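Local coordinates for protein globin (Chloroflexus aurantiacus, PDB 5D1V) that binds heme and, as a group II truncated hemoglobin of a thermophilic phototrophic bacterium, probably binds and carries oxygen, at residues A[18-23]-A[47-52]; A[28-33]-A[85-90]. All coordinates share one frame; numbering follows the deposited sequence.

Contact 1: A[18-23]-A[47-52]; sequences RIVDIF and HQRLFL. With HEM (protoporphyrin IX containing Fe), chain C.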
ATOM      1  N   ARG A  18       2.864  20.462   4.351  1.00 13.34           N
ATOM      2  CA  ARG A  18       3.743  19.503   3.651  1.00 15.25           C
ATOM      3  C   ARG A  18       2.920  18.319   3.092  1.00 13.82           C
ATOM      4  O   ARG A  18       3.114  17.912   1.937  1.00 14.67           O
ATOM      5  CB  ARG A  18       4.860  18.962   4.558  1.00 13.98           C
ATOM      6  CG  ARG A  18       5.818  20.035   5.087  1.00 23.84           C
ATOM      7  CD  ARG A  18       7.148  19.447   5.569  1.00 26.03           C
ATOM      8  NE  ARG A  18       6.976  18.437   6.606  1.00 22.53           N
ATOM      9  CZ  ARG A  18       6.806  18.705   7.891  1.00 30.65           C
ATOM     10  NH1 ARG A  18       6.780  19.960   8.322  1.00 40.99           N
ATOM     11  NH2 ARG A  18       6.667  17.711   8.751  1.00 25.45           N
ATOM     12  N   ILE A  19       2.031  17.775   3.917  1.00 11.89           N
ATOM     13  CA  ILE A  19       1.191  16.649   3.524  1.00 12.19           C
ATOM     14  C   ILE A  19       0.389  17.018   2.280  1.00 13.67           C
ATOM     15  O   ILE A  19       0.383  16.285   1.307  1.00 10.77           O
ATOM     16  CB  ILE A  19       0.255  16.232   4.675  1.00 13.81           C
ATOM     17  CG1 ILE A  19       1.046  15.577   5.813  1.00 15.09           C
ATOM     18  CG2 ILE A  19      -0.773  15.244   4.194  1.00 11.79           C
ATOM     19  CD1 ILE A  19       0.226  15.363   7.091  1.00 15.25           C
ATOM     20  N   VAL A  20      -0.301  18.152   2.326  1.00 14.55           N
ATOM     21  CA  VAL A  20      -1.257  18.504   1.266  1.00  8.79           C
ATOM     22  C   VAL A  20      -0.507  18.889  -0.007  1.00 13.17           C
ATOM     23  O   VAL A  20      -0.966  18.567  -1.096  1.00 10.85           O
ATOM     24  CB  VAL A  20      -2.210  19.632   1.723  1.00 14.91           C
ATOM     25  CG1 VAL A  20      -3.068  20.108   0.578  1.00 20.48           C
ATOM     26  CG2 VAL A  20      -3.086  19.150   2.867  1.00 12.34           C
ATOM     27  N   ASP A  21       0.641  19.551   0.122  1.00 14.19           N
ATOM     28  CA  ASP A  21       1.461  19.863  -1.049  1.00 12.46           C
ATOM     29  C   ASP A  21       1.832  18.567  -1.798  1.00 16.24           C
ATOM     30  O   ASP A  21       1.774  18.503  -3.023  1.00 12.45           O
ATOM     31  CB  ASP A  21       2.756  20.608  -0.682  1.00 15.84           C
ATOM     32  CG  ASP A  21       2.545  22.091  -0.352  1.00 18.89           C
ATOM     33  OD1 ASP A  21       1.418  22.615  -0.451  1.00 20.79           O
ATOM     34  OD2 ASP A  21       3.546  22.734  -0.003  1.00 20.90           O
ATOM     35  N   ILE A  22       2.239  17.549  -1.062  1.00 13.89           N
ATOM     36  CA  ILE A  22       2.733  16.325  -1.680  1.00 12.62           C
ATOM     37  C   ILE A  22       1.551  15.591  -2.321  1.00 13.70           C
ATOM     38  O   ILE A  22       1.630  15.063  -3.439  1.00 13.12           O
ATOM     39  CB  ILE A  22       3.473  15.474  -0.650  1.00 12.06           C
ATOM     40  CG1 ILE A  22       4.785  16.157  -0.273  1.00 15.83           C
ATOM     41  CG2 ILE A  22       3.792  14.087  -1.212  1.00 13.95           C
ATOM     42  CD1 ILE A  22       5.435  15.550   0.975  1.00 24.67           C
ATOM     43  N   PHE A  23       0.441  15.577  -1.596  1.00 10.56           N
ATOM     44  CA  PHE A  23      -0.764  14.894  -2.043  1.00  9.32           C
ATOM     45  C   PHE A  23      -1.238  15.549  -3.344  1.00 12.96           C
ATOM     46  O   PHE A  23      -1.465  14.862  -4.329  1.00 13.10           O
ATOM     47  CB  PHE A  23      -1.840  14.941  -0.966  1.00 11.00           C
ATOM     48  CG  PHE A  23      -3.169  14.432  -1.420  1.00 14.01           C
ATOM     49  CD1 PHE A  23      -3.370  13.076  -1.573  1.00 13.44           C
ATOM     50  CD2 PHE A  23      -4.209  15.296  -1.701  1.00 17.82           C
ATOM     51  CE1 PHE A  23      -4.577  12.581  -1.982  1.00 10.92           C
ATOM     52  CE2 PHE A  23      -5.445  14.797  -2.129  1.00 12.56           C
ATOM     53  CZ  PHE A  23      -5.611  13.434  -2.271  1.00  9.78           C
ATOM     54  N   HIS A  47      -8.921  24.269   1.305  1.00 13.29           N
ATOM     55  CA  HIS A  47     -10.050  23.715   2.044  1.00  9.50           C
ATOM     56  C   HIS A  47      -9.675  22.354   2.583  1.00 13.32           C
ATOM     57  O   HIS A  47      -9.983  22.036   3.738  1.00 10.12           O
ATOM     58  CB  HIS A  47     -11.312  23.618   1.167  1.00 11.25           C
ATOM     59  CG  HIS A  47     -11.874  24.952   0.808  1.00 20.17           C
ATOM     60  ND1 HIS A  47     -12.634  25.168  -0.324  1.00 18.74           N
ATOM     61  CD2 HIS A  47     -11.775  26.150   1.429  1.00 27.89           C
ATOM     62  CE1 HIS A  47     -12.972  26.440  -0.380  1.00 22.84           C
ATOM     63  NE2 HIS A  47     -12.470  27.057   0.674  1.00 31.21           N
ATOM     64  N   GLN A  48      -8.987  21.545   1.783  1.00  9.01           N
ATOM     65  CA  GLN A  48      -8.629  20.230   2.276  1.00 10.54           C
ATOM     66  C   GLN A  48      -7.626  20.338   3.441  1.00 11.33           C
ATOM     67  O   GLN A  48      -7.761  19.625   4.446  1.00 11.46           O
ATOM     68  CB  GLN A  48      -8.042  19.366   1.185  1.00 11.15           C
ATOM     69  CG  GLN A  48      -7.916  17.916   1.674  1.00 18.37           C
ATOM     70  CD  GLN A  48      -7.066  17.090   0.793  1.00 35.28           C
ATOM     71  OE1 GLN A  48      -5.951  17.482   0.460  1.00 36.60           O
ATOM     72  NE2 GLN A  48      -7.578  15.928   0.396  1.00 43.23           N
ATOM     73  N   ARG A  49      -6.611  21.190   3.303  1.00 11.29           N
ATOM     74  CA  ARG A  49      -5.649  21.413   4.387  1.00  9.70           C
ATOM     75  C   ARG A  49      -6.359  21.837   5.673  1.00  9.90           C
ATOM     76  O   ARG A  49      -6.102  21.256   6.729  1.00 10.05           O
ATOM     77  CB  ARG A  49      -4.597  22.457   4.021  1.00 13.13           C
ATOM     78  CG  ARG A  49      -3.570  22.682   5.147  1.00 14.34           C
ATOM     79  CD  ARG A  49      -2.522  23.694   4.797  1.00 20.94           C
ATOM     80  NE  ARG A  49      -3.083  24.871   4.131  1.00 21.97           N
ATOM     81  CZ  ARG A  49      -3.456  25.993   4.735  1.00 35.14           C
ATOM     82  NH1 ARG A  49      -3.319  26.158   6.054  1.00 38.29           N
ATOM     83  NH2 ARG A  49      -3.958  26.969   4.000  1.00 43.62           N
ATOM     84  N   LEU A  50      -7.268  22.817   5.583  1.00 10.37           N
ATOM     85  CA  LEU A  50      -7.944  23.315   6.774  1.00  9.34           C
ATOM     86  C   LEU A  50      -8.804  22.218   7.408  1.00  9.39           C
ATOM     87  O   LEU A  50      -8.869  22.104   8.637  1.00  8.98           O
ATOM     88  CB  LEU A  50      -8.802  24.522   6.447  1.00 11.00           C
ATOM     89  CG  LEU A  50      -7.990  25.726   5.938  1.00 12.15           C
ATOM     90  CD1 LEU A  50      -8.929  26.859   5.544  1.00 20.22           C
ATOM     91  CD2 LEU A  50      -6.960  26.224   6.937  1.00 15.17           C
ATOM     92  N   PHE A  51      -9.438  21.398   6.578  1.00  8.20           N
ATOM     93  CA  PHE A  51     -10.219  20.294   7.097  1.00  8.01           C
ATOM     94  C   PHE A  51      -9.345  19.335   7.897  1.00 10.36           C
ATOM     95  O   PHE A  51      -9.692  18.965   9.015  1.00 10.30           O
ATOM     96  CB  PHE A  51     -10.911  19.486   6.003  1.00 10.27           C
ATOM     97  CG  PHE A  51     -11.490  18.213   6.540  1.00  9.43           C
ATOM     98  CD1 PHE A  51     -12.589  18.243   7.391  1.00  8.79           C
ATOM     99  CD2 PHE A  51     -10.861  16.996   6.316  1.00  8.61           C
ATOM    100  CE1 PHE A  51     -13.096  17.074   7.946  1.00 12.89           C
ATOM    101  CE2 PHE A  51     -11.342  15.824   6.864  1.00 10.63           C
ATOM    102  CZ  PHE A  51     -12.474  15.856   7.693  1.00 10.51           C
ATOM    103  N   LEU A  52      -8.224  18.913   7.314  1.00  9.52           N
ATOM    104  CA  LEU A  52      -7.362  17.971   8.002  1.00 10.09           C
ATOM    105  C   LEU A  52      -6.877  18.565   9.321  1.00 11.31           C
ATOM    106  O   LEU A  52      -6.869  17.893  10.365  1.00 10.30           O
ATOM    107  CB  LEU A  52      -6.179  17.575   7.125  1.00 11.12           C
ATOM    108  CG  LEU A  52      -6.584  16.803   5.863  1.00 10.79           C
ATOM    109  CD1 LEU A  52      -5.379  16.650   4.918  1.00 11.23           C
ATOM    110  CD2 LEU A  52      -7.188  15.447   6.202  1.00  9.99           C
TER
HETATM  111  CHA HEM C 201     -12.790  17.939  -1.935  1.00 10.28           C
HETATM  112  CHB HEM C 201     -11.429  15.343   1.939  1.00 11.58           C
HETATM  113  CHC HEM C 201     -11.779  11.267  -0.719  1.00 11.04           C
HETATM  114  CHD HEM C 201     -11.969  14.055  -4.684  1.00 11.20           C
HETATM  115  C1A HEM C 201     -12.444  17.592  -0.654  1.00 11.53           C
HETATM  116  C2A HEM C 201     -12.445  18.477   0.499  1.00 12.40           C
HETATM  117  C3A HEM C 201     -12.079  17.755   1.568  1.00 11.45           C
HETATM  118  C4A HEM C 201     -11.835  16.383   1.123  1.00  9.78           C
HETATM  119  CMA HEM C 201     -11.893  18.173   3.059  1.00 11.11           C
HETATM  120  CAA HEM C 201     -12.831  19.972   0.448  1.00 12.25           C
HETATM  121  CBA HEM C 201     -14.262  20.074   1.001  1.00 14.95           C
HETATM  122  CGA HEM C 201     -14.757  21.495   0.795  1.00 17.51           C
HETATM  123  O1A HEM C 201     -14.982  21.905  -0.367  1.00 29.44           O
HETATM  124  O2A HEM C 201     -14.945  22.222   1.793  1.00 13.29           O
HETATM  125  C1B HEM C 201     -11.420  14.007   1.563  1.00 10.49           C
HETATM  126  C2B HEM C 201     -11.175  12.872   2.425  1.00  7.91           C
HETATM  127  C3B HEM C 201     -11.297  11.758   1.668  1.00  9.98           C
HETATM  128  C4B HEM C 201     -11.582  12.148   0.326  1.00 11.84           C
HETATM  129  CMB HEM C 201     -10.846  12.977   3.934  1.00 10.39           C
HETATM  130  CAB HEM C 201     -11.136  10.264   2.023  1.00 13.51           C
HETATM  131  CBB HEM C 201     -10.524   9.938   3.163  1.00 24.84           C
HETATM  132  C1C HEM C 201     -11.835  11.648  -2.038  1.00  7.48           C
HETATM  133  C2C HEM C 201     -11.834  10.765  -3.195  1.00  9.18           C
HETATM  134  C3C HEM C 201     -11.897  11.578  -4.280  1.00 12.62           C
HETATM  135  C4C HEM C 201     -11.908  12.956  -3.855  1.00 11.25           C
HETATM  136  CMC HEM C 201     -11.811   9.210  -3.109  1.00  7.59           C
HETATM  137  CAC HEM C 201     -11.871  11.174  -5.754  1.00 13.37           C
HETATM  138  CBC HEM C 201     -11.225  10.042  -6.007  1.00 30.69           C
HETATM  139  C1D HEM C 201     -12.272  15.342  -4.299  1.00  9.72           C
HETATM  140  C2D HEM C 201     -12.582  16.467  -5.174  1.00 11.85           C
HETATM  141  C3D HEM C 201     -12.823  17.541  -4.398  1.00 10.17           C
HETATM  142  C4D HEM C 201     -12.659  17.123  -3.020  1.00  9.52           C
HETATM  143  CMD HEM C 201     -12.641  16.397  -6.708  1.00 10.03           C
HETATM  144  CAD HEM C 201     -13.196  18.964  -4.844  1.00 17.77           C
HETATM  145  CBD HEM C 201     -11.914  19.782  -4.889  1.00 31.62           C
HETATM  146  CGD HEM C 201     -12.177  21.207  -5.274  1.00 26.17           C
HETATM  147  O1D HEM C 201     -11.188  21.893  -5.640  1.00 25.73           O
HETATM  148  O2D HEM C 201     -13.359  21.646  -5.232  1.00 27.56           O
HETATM  149  NA  HEM C 201     -12.082  16.320  -0.227  1.00  9.46           N
HETATM  150  NB  HEM C 201     -11.671  13.529   0.294  1.00 10.78           N
HETATM  151  NC  HEM C 201     -11.912  12.953  -2.485  1.00 11.14           N
HETATM  152  ND  HEM C 201     -12.336  15.792  -3.007  1.00 12.06           N
HETATM  153 FE   HEM C 201     -11.966  14.637  -1.386  1.00  9.58          FE
HETATM  154  O   HOH W   1      -9.865  15.050  -1.676  1.00 10.82           O
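Helices 13-28 and 42-55 run obliquely antiparallel where 18-23 faces 47-52, with 140° between the directions of the two short segments and 9.8 Å between their axes at closest approach. Val20 fits against the other backbone, so that its CA lies only 6.1 Å from the CA of Arg49. Its two methyls have different tasks. CG2, anti to the carbonyl carbon, rests on the helix itself, 3.7 Å from Arg49 CA, and also meets Leu52 CD1 at 4.0 Å; CG1, anti to the backbone N, is directed at the end of Gln48. The valine and glutamine slide past each other in opposite directions, whereas Arg49 crosses Val20 at about a right angle and touches it only through its base.

Gln48 has CG anti to its backbone N (chi1 -170°) and continues extended, which carries the amide out to the Phe23 ring. The two side chains cross nearly perpendicularly, with amide and ring planes 48° apart, and the amide straddles one ring bond: NE2 is 3.5 Å from Phe23 CE2, and OE1 is equally close to Phe23 CD2. This is packing of a polar group on an aromatic one, and OE1 is buried without a polar partner in the model. On the heme side of helix 42-55, Phe51 CB presses on the heme methyl CMA at 3.4 Å.

Salt-bridged Asp21 and Lys45 tie the same two helices together beside this buried contact. This is the B/E helix crossing of the globin fold, with the E helix bordering the distal heme pocket. Helix 82-98 packs on helix 13-28 through Leu96, His91 and Met92, which touch Ile19 and Phe23, while Met109, Tyr112 and Phe113 of helix 105-119 pack against Ile19, Phe51 and Leu52, and helix 61-66 lies beside Leu50.

Contact 2: A[28-33]-A[85-90]; sequences EADPRL and RDAWLE. With HEM (protoporphyrin IX containing Fe), chain C.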
ATOM      1  N   GLU A  28      -2.317  15.996  -9.212  1.00 13.77           N
ATOM      2  CA  GLU A  28      -2.262  16.731 -10.458  1.00 20.39           C
ATOM      3  C   GLU A  28      -1.642  15.843 -11.536  1.00 19.89           C
ATOM      4  O   GLU A  28      -1.987  15.954 -12.705  1.00 20.44           O
ATOM      5  CB  GLU A  28      -1.476  18.038 -10.298  1.00 29.38           C
ATOM      6  CG  GLU A  28      -1.741  19.014 -11.445  1.00 42.53           C
ATOM      7  CD  GLU A  28      -1.488  20.466 -11.073  1.00 37.83           C
ATOM      8  OE1 GLU A  28      -0.923  20.734  -9.988  1.00 31.34           O
ATOM      9  OE2 GLU A  28      -1.864  21.338 -11.877  1.00 36.36           O
ATOM     10  N   ALA A  29      -0.740  14.951 -11.130  1.00 16.66           N
ATOM     11  CA  ALA A  29       0.007  14.111 -12.078  1.00 15.73           C
ATOM     12  C   ALA A  29      -0.661  12.764 -12.352  1.00 21.14           C
ATOM     13  O   ALA A  29      -0.103  11.932 -13.078  1.00 19.78           O
ATOM     14  CB  ALA A  29       1.422  13.888 -11.569  1.00 15.36           C
ATOM     15  N   ASP A  30      -1.844  12.540 -11.789  1.00 18.74           N
ATOM     16  CA  ASP A  30      -2.528  11.259 -11.913  1.00 17.04           C
ATOM     17  C   ASP A  30      -3.811  11.362 -12.732  1.00 17.39           C
ATOM     18  O   ASP A  30      -4.819  11.858 -12.230  1.00 15.50           O
ATOM     19  CB  ASP A  30      -2.872  10.717 -10.529  1.00 18.38           C
ATOM     20  CG  ASP A  30      -3.410   9.290 -10.575  1.00 20.94           C
ATOM     21  OD1 ASP A  30      -3.702   8.780 -11.680  1.00 13.06           O
ATOM     22  OD2 ASP A  30      -3.549   8.680  -9.494  1.00 20.17           O
ATOM     23  N   PRO A  31      -3.796  10.847 -13.970  1.00 14.09           N
ATOM     24  CA  PRO A  31      -5.003  10.947 -14.807  1.00 18.48           C
ATOM     25  C   PRO A  31      -6.239  10.247 -14.251  1.00 13.75           C
ATOM     26  O   PRO A  31      -7.348  10.481 -14.743  1.00 16.55           O
ATOM     27  CB  PRO A  31      -4.573  10.275 -16.121  1.00 20.71           C
ATOM     28  CG  PRO A  31      -3.110  10.343 -16.140  1.00 26.81           C
ATOM     29  CD  PRO A  31      -2.653  10.296 -14.722  1.00 15.25           C
ATOM     30  N   ARG A  32      -6.066   9.369 -13.273  1.00 15.11           N
ATOM     31  CA  ARG A  32      -7.214   8.698 -12.657  1.00 14.35           C
ATOM     32  C   ARG A  32      -8.068   9.673 -11.875  1.00 14.27           C
ATOM     33  O   ARG A  32      -9.259   9.434 -11.689  1.00 16.36           O
ATOM     34  CB  ARG A  32      -6.750   7.579 -11.730  1.00 13.16           C
ATOM     35  CG  ARG A  32      -5.963   6.494 -12.420  1.00 13.02           C
ATOM     36  CD  ARG A  32      -5.534   5.463 -11.418  1.00 15.68           C
ATOM     37  NE  ARG A  32      -4.454   5.948 -10.564  1.00 17.80           N
ATOM     38  CZ  ARG A  32      -3.963   5.281  -9.531  1.00 17.74           C
ATOM     39  NH1 ARG A  32      -4.468   4.107  -9.192  1.00 16.69           N
ATOM     40  NH2 ARG A  32      -2.973   5.798  -8.821  1.00 12.74           N
ATOM     41  N   LEU A  33      -7.453  10.768 -11.417  1.00 17.01           N
ATOM     42  CA  LEU A  33      -8.102  11.694 -10.493  1.00 14.14           C
ATOM     43  C   LEU A  33      -8.265  13.095 -11.027  1.00 13.96           C
ATOM     44  O   LEU A  33      -9.250  13.741 -10.709  1.00 11.94           O
ATOM     45  CB  LEU A  33      -7.315  11.797  -9.202  1.00 11.25           C
ATOM     46  CG  LEU A  33      -7.327  10.528  -8.368  1.00 11.59           C
ATOM     47  CD1 LEU A  33      -6.379  10.685  -7.175  1.00 15.13           C
ATOM     48  CD2 LEU A  33      -8.728  10.155  -7.911  1.00 18.82           C
ATOM     49  N   ARG A  85     -11.113   5.460  -5.228  1.00 12.67           N
ATOM     50  CA  ARG A  85     -10.754   5.259  -3.827  1.00 10.67           C
ATOM     51  C   ARG A  85      -9.286   4.887  -3.718  1.00 10.38           C
ATOM     52  O   ARG A  85      -8.529   5.460  -2.902  1.00  9.56           O
ATOM     53  CB  ARG A  85     -11.630   4.152  -3.216  1.00 10.70           C
ATOM     54  CG  ARG A  85     -11.358   3.780  -1.756  1.00 10.67           C
ATOM     55  CD  ARG A  85     -11.861   2.358  -1.472  1.00 17.45           C
ATOM     56  NE  ARG A  85     -11.286   1.382  -2.407  1.00 16.33           N
ATOM     57  CZ  ARG A  85     -11.810   0.194  -2.697  1.00 12.61           C
ATOM     58  NH1 ARG A  85     -12.931  -0.219  -2.125  1.00 12.40           N
ATOM     59  NH2 ARG A  85     -11.197  -0.610  -3.556  1.00 22.73           N
ATOM     60  N   ASP A  86      -8.914   3.884  -4.511  1.00 12.03           N
ATOM     61  CA  ASP A  86      -7.568   3.334  -4.496  1.00  9.46           C
ATOM     62  C   ASP A  86      -6.536   4.399  -4.873  1.00 12.04           C
ATOM     63  O   ASP A  86      -5.482   4.507  -4.243  1.00 12.03           O
ATOM     64  CB  ASP A  86      -7.436   2.139  -5.450  1.00 10.80           C
ATOM     65  CG  ASP A  86      -8.124   0.894  -4.957  1.00 24.45           C
ATOM     66  OD1 ASP A  86      -8.630   0.893  -3.827  1.00 16.97           O
ATOM     67  OD2 ASP A  86      -8.132  -0.099  -5.725  1.00 28.98           O
ATOM     68  N   ALA A  87      -6.840   5.203  -5.884  1.00  8.64           N
ATOM     69  CA  ALA A  87      -5.917   6.250  -6.303  1.00  9.59           C
ATOM     70  C   ALA A  87      -5.752   7.321  -5.215  1.00 10.87           C
ATOM     71  O   ALA A  87      -4.639   7.694  -4.878  1.00  7.99           O
ATOM     72  CB  ALA A  87      -6.375   6.877  -7.628  1.00 14.12           C
ATOM     73  N   TRP A  88      -6.855   7.789  -4.632  1.00 10.60           N
ATOM     74  CA  TRP A  88      -6.785   8.761  -3.569  1.00 10.44           C
ATOM     75  C   TRP A  88      -5.933   8.258  -2.384  1.00 10.65           C
ATOM     76  O   TRP A  88      -5.021   8.942  -1.888  1.00  8.88           O
ATOM     77  CB  TRP A  88      -8.204   9.083  -3.117  1.00  8.25           C
ATOM     78  CG  TRP A  88      -8.290  10.297  -2.281  1.00  6.67           C
ATOM     79  CD1 TRP A  88      -8.643  11.547  -2.688  1.00  7.22           C
ATOM     80  CD2 TRP A  88      -8.019  10.396  -0.877  1.00  9.25           C
ATOM     81  NE1 TRP A  88      -8.627  12.407  -1.634  1.00 10.27           N
ATOM     82  CE2 TRP A  88      -8.240  11.741  -0.514  1.00  9.10           C
ATOM     83  CE3 TRP A  88      -7.642   9.479   0.116  1.00 12.40           C
ATOM     84  CZ2 TRP A  88      -8.077  12.202   0.796  1.00 10.42           C
ATOM     85  CZ3 TRP A  88      -7.473   9.943   1.414  1.00 15.19           C
ATOM     86  CH2 TRP A  88      -7.682  11.297   1.733  1.00 10.84           C
ATOM     87  N   LEU A  89      -6.214   7.039  -1.957  1.00  9.43           N
ATOM     88  CA  LEU A  89      -5.553   6.463  -0.782  1.00  9.34           C
ATOM     89  C   LEU A  89      -4.067   6.256  -1.058  1.00 11.60           C
ATOM     90  O   LEU A  89      -3.234   6.529  -0.193  1.00 12.42           O
ATOM     91  CB  LEU A  89      -6.222   5.155  -0.398  1.00  8.20           C
ATOM     92  CG  LEU A  89      -6.029   4.657   1.013  1.00 25.56           C
ATOM     93  CD1 LEU A  89      -6.524   5.687   2.027  1.00 21.37           C
ATOM     94  CD2 LEU A  89      -6.808   3.372   1.132  1.00 30.00           C
ATOM     95  N   GLU A  90      -3.725   5.805  -2.265  1.00  9.61           N
ATOM     96  CA  GLU A  90      -2.315   5.668  -2.643  1.00  9.79           C
ATOM     97  C   GLU A  90      -1.560   6.973  -2.379  1.00 11.16           C
ATOM     98  O   GLU A  90      -0.478   6.991  -1.758  1.00 12.06           O
ATOM     99  CB  GLU A  90      -2.176   5.277  -4.120  1.00 10.35           C
ATOM    100  CG  GLU A  90      -0.734   5.236  -4.600  1.00 14.22           C
ATOM    101  CD  GLU A  90      -0.575   4.931  -6.076  1.00 14.19           C
ATOM    102  OE1 GLU A  90      -1.516   4.378  -6.690  1.00 13.20           O
ATOM    103  OE2 GLU A  90       0.526   5.191  -6.611  1.00 13.89           O
TER
HETATM  104  CHA HEM C 201     -12.790  17.939  -1.935  1.00 10.28           C
HETATM  105  CHB HEM C 201     -11.429  15.343   1.939  1.00 11.58           C
HETATM  106  CHC HEM C 201     -11.779  11.267  -0.719  1.00 11.04           C
HETATM  107  CHD HEM C 201     -11.969  14.055  -4.684  1.00 11.20           C
HETATM  108  C1A HEM C 201     -12.444  17.592  -0.654  1.00 11.53           C
HETATM  109  C2A HEM C 201     -12.445  18.477   0.499  1.00 12.40           C
HETATM  110  C3A HEM C 201     -12.079  17.755   1.568  1.00 11.45           C
HETATM  111  C4A HEM C 201     -11.835  16.383   1.123  1.00  9.78           C
HETATM  112  CMA HEM C 201     -11.893  18.173   3.059  1.00 11.11           C
HETATM  113  CAA HEM C 201     -12.831  19.972   0.448  1.00 12.25           C
HETATM  114  CBA HEM C 201     -14.262  20.074   1.001  1.00 14.95           C
HETATM  115  CGA HEM C 201     -14.757  21.495   0.795  1.00 17.51           C
HETATM  116  O1A HEM C 201     -14.982  21.905  -0.367  1.00 29.44           O
HETATM  117  O2A HEM C 201     -14.945  22.222   1.793  1.00 13.29           O
HETATM  118  C1B HEM C 201     -11.420  14.007   1.563  1.00 10.49           C
HETATM  119  C2B HEM C 201     -11.175  12.872   2.425  1.00  7.91           C
HETATM  120  C3B HEM C 201     -11.297  11.758   1.668  1.00  9.98           C
HETATM  121  C4B HEM C 201     -11.582  12.148   0.326  1.00 11.84           C
HETATM  122  CMB HEM C 201     -10.846  12.977   3.934  1.00 10.39           C
HETATM  123  CAB HEM C 201     -11.136  10.264   2.023  1.00 13.51           C
HETATM  124  CBB HEM C 201     -10.524   9.938   3.163  1.00 24.84           C
HETATM  125  C1C HEM C 201     -11.835  11.648  -2.038  1.00  7.48           C
HETATM  126  C2C HEM C 201     -11.834  10.765  -3.195  1.00  9.18           C
HETATM  127  C3C HEM C 201     -11.897  11.578  -4.280  1.00 12.62           C
HETATM  128  C4C HEM C 201     -11.908  12.956  -3.855  1.00 11.25           C
HETATM  129  CMC HEM C 201     -11.811   9.210  -3.109  1.00  7.59           C
HETATM  130  CAC HEM C 201     -11.871  11.174  -5.754  1.00 13.37           C
HETATM  131  CBC HEM C 201     -11.225  10.042  -6.007  1.00 30.69           C
HETATM  132  C1D HEM C 201     -12.272  15.342  -4.299  1.00  9.72           C
HETATM  133  C2D HEM C 201     -12.582  16.467  -5.174  1.00 11.85           C
HETATM  134  C3D HEM C 201     -12.823  17.541  -4.398  1.00 10.17           C
HETATM  135  C4D HEM C 201     -12.659  17.123  -3.020  1.00  9.52           C
HETATM  136  CMD HEM C 201     -12.641  16.397  -6.708  1.00 10.03           C
HETATM  137  CAD HEM C 201     -13.196  18.964  -4.844  1.00 17.77           C
HETATM  138  CBD HEM C 201     -11.914  19.782  -4.889  1.00 31.62           C
HETATM  139  CGD HEM C 201     -12.177  21.207  -5.274  1.00 26.17           C
HETATM  140  O1D HEM C 201     -11.188  21.893  -5.640  1.00 25.73           O
HETATM  141  O2D HEM C 201     -13.359  21.646  -5.232  1.00 27.56           O
HETATM  142  NA  HEM C 201     -12.082  16.320  -0.227  1.00  9.46           N
HETATM  143  NB  HEM C 201     -11.671  13.529   0.294  1.00 10.78           N
HETATM  144  NC  HEM C 201     -11.912  12.953  -2.485  1.00 11.14           N
HETATM  145  ND  HEM C 201     -12.336  15.792  -3.007  1.00 12.06           N
HETATM  146 FE   HEM C 201     -11.966  14.637  -1.386  1.00  9.58          FE
HETATM  147  O   HOH W   2      -3.935   2.979  -6.573  1.00 15.20           O
HETATM  148  O   HOH W   1      -9.865  15.050  -1.676  1.00 10.82           O
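Arg32 leaves the loop after helix 13-28 and runs over Ala87 of helix 82-98 to reach Glu90. Its CB starts 4.2 Å from the CB of Ala87, CG follows anti to the carbonyl carbon, and the bend at chi3 (-74°) brings the guanidinium across the alanine methyl, which sits over the centre of one face, 3.5 Å from CZ. NE points back to Asp30 and donates in the guanidinium plane to the syn lone pair of Asp30 OD1 at 3.1 Å; the same oxygen takes the backbone N-H of Arg32, making an Asx turn, and OD2 accepts weak bonds from NE and NH2. At the tip, NH2 reaches Glu90 OE1 at 2.9 Å in a nearly straight salt bridge (168°) that meets the carboxylate from above its plane. NH1 donates to a water that in turn donates to OE1. Asp30 OD2 also binds His91, and Glu90 OE2 pairs with Arg83 of the second subunit, so the network extends to the dimer interface.

Leu33 turns inward beside Arg32: CD1 packs on Ala87 CB at 3.8 Å, and CD2 touches the heme vinyl atom CBC at 3.1 Å. Trp88, whose CB is directed away from the loop, lays one indole face over the porphyrin, CD1 lying 3.3 Å from HEM C1C, while NE1 donates at 2.9 Å to the water bound to iron. An alanine in place of Trp88 would remove this lid and the N-H that holds the iron-bound water, and would probably loosen the distal pocket and weaken the hold on the ligand.

A tryptophan of the G helix flat on the distal side of the heme is a hallmark of group II truncated hemoglobins.

Overall arrangement
The two contacts, their centres 15 Å apart, meet at the heme and share its iron-bound water. The join is made by Phe23 of contact 1 and Trp88 of contact 2, whose rings pack edge-to-face with Phe23 CZ 3.2 Å from Trp88 NE1, and by Gln48, whose NE2 lies 3.8 Å from Trp88 CZ2. Gln48 NE2 is also 3.2 Å from the water, which sits 2.2 Å from FE; His75 provides the axial protein ligand. Contact 1 thus supplies Phe23 behind the indole and Gln48 beside it and near the water, and contact 2 the indole itself together with the salt-bridged loop. Tyr62 and Arg66 hydrogen-bond to the heme.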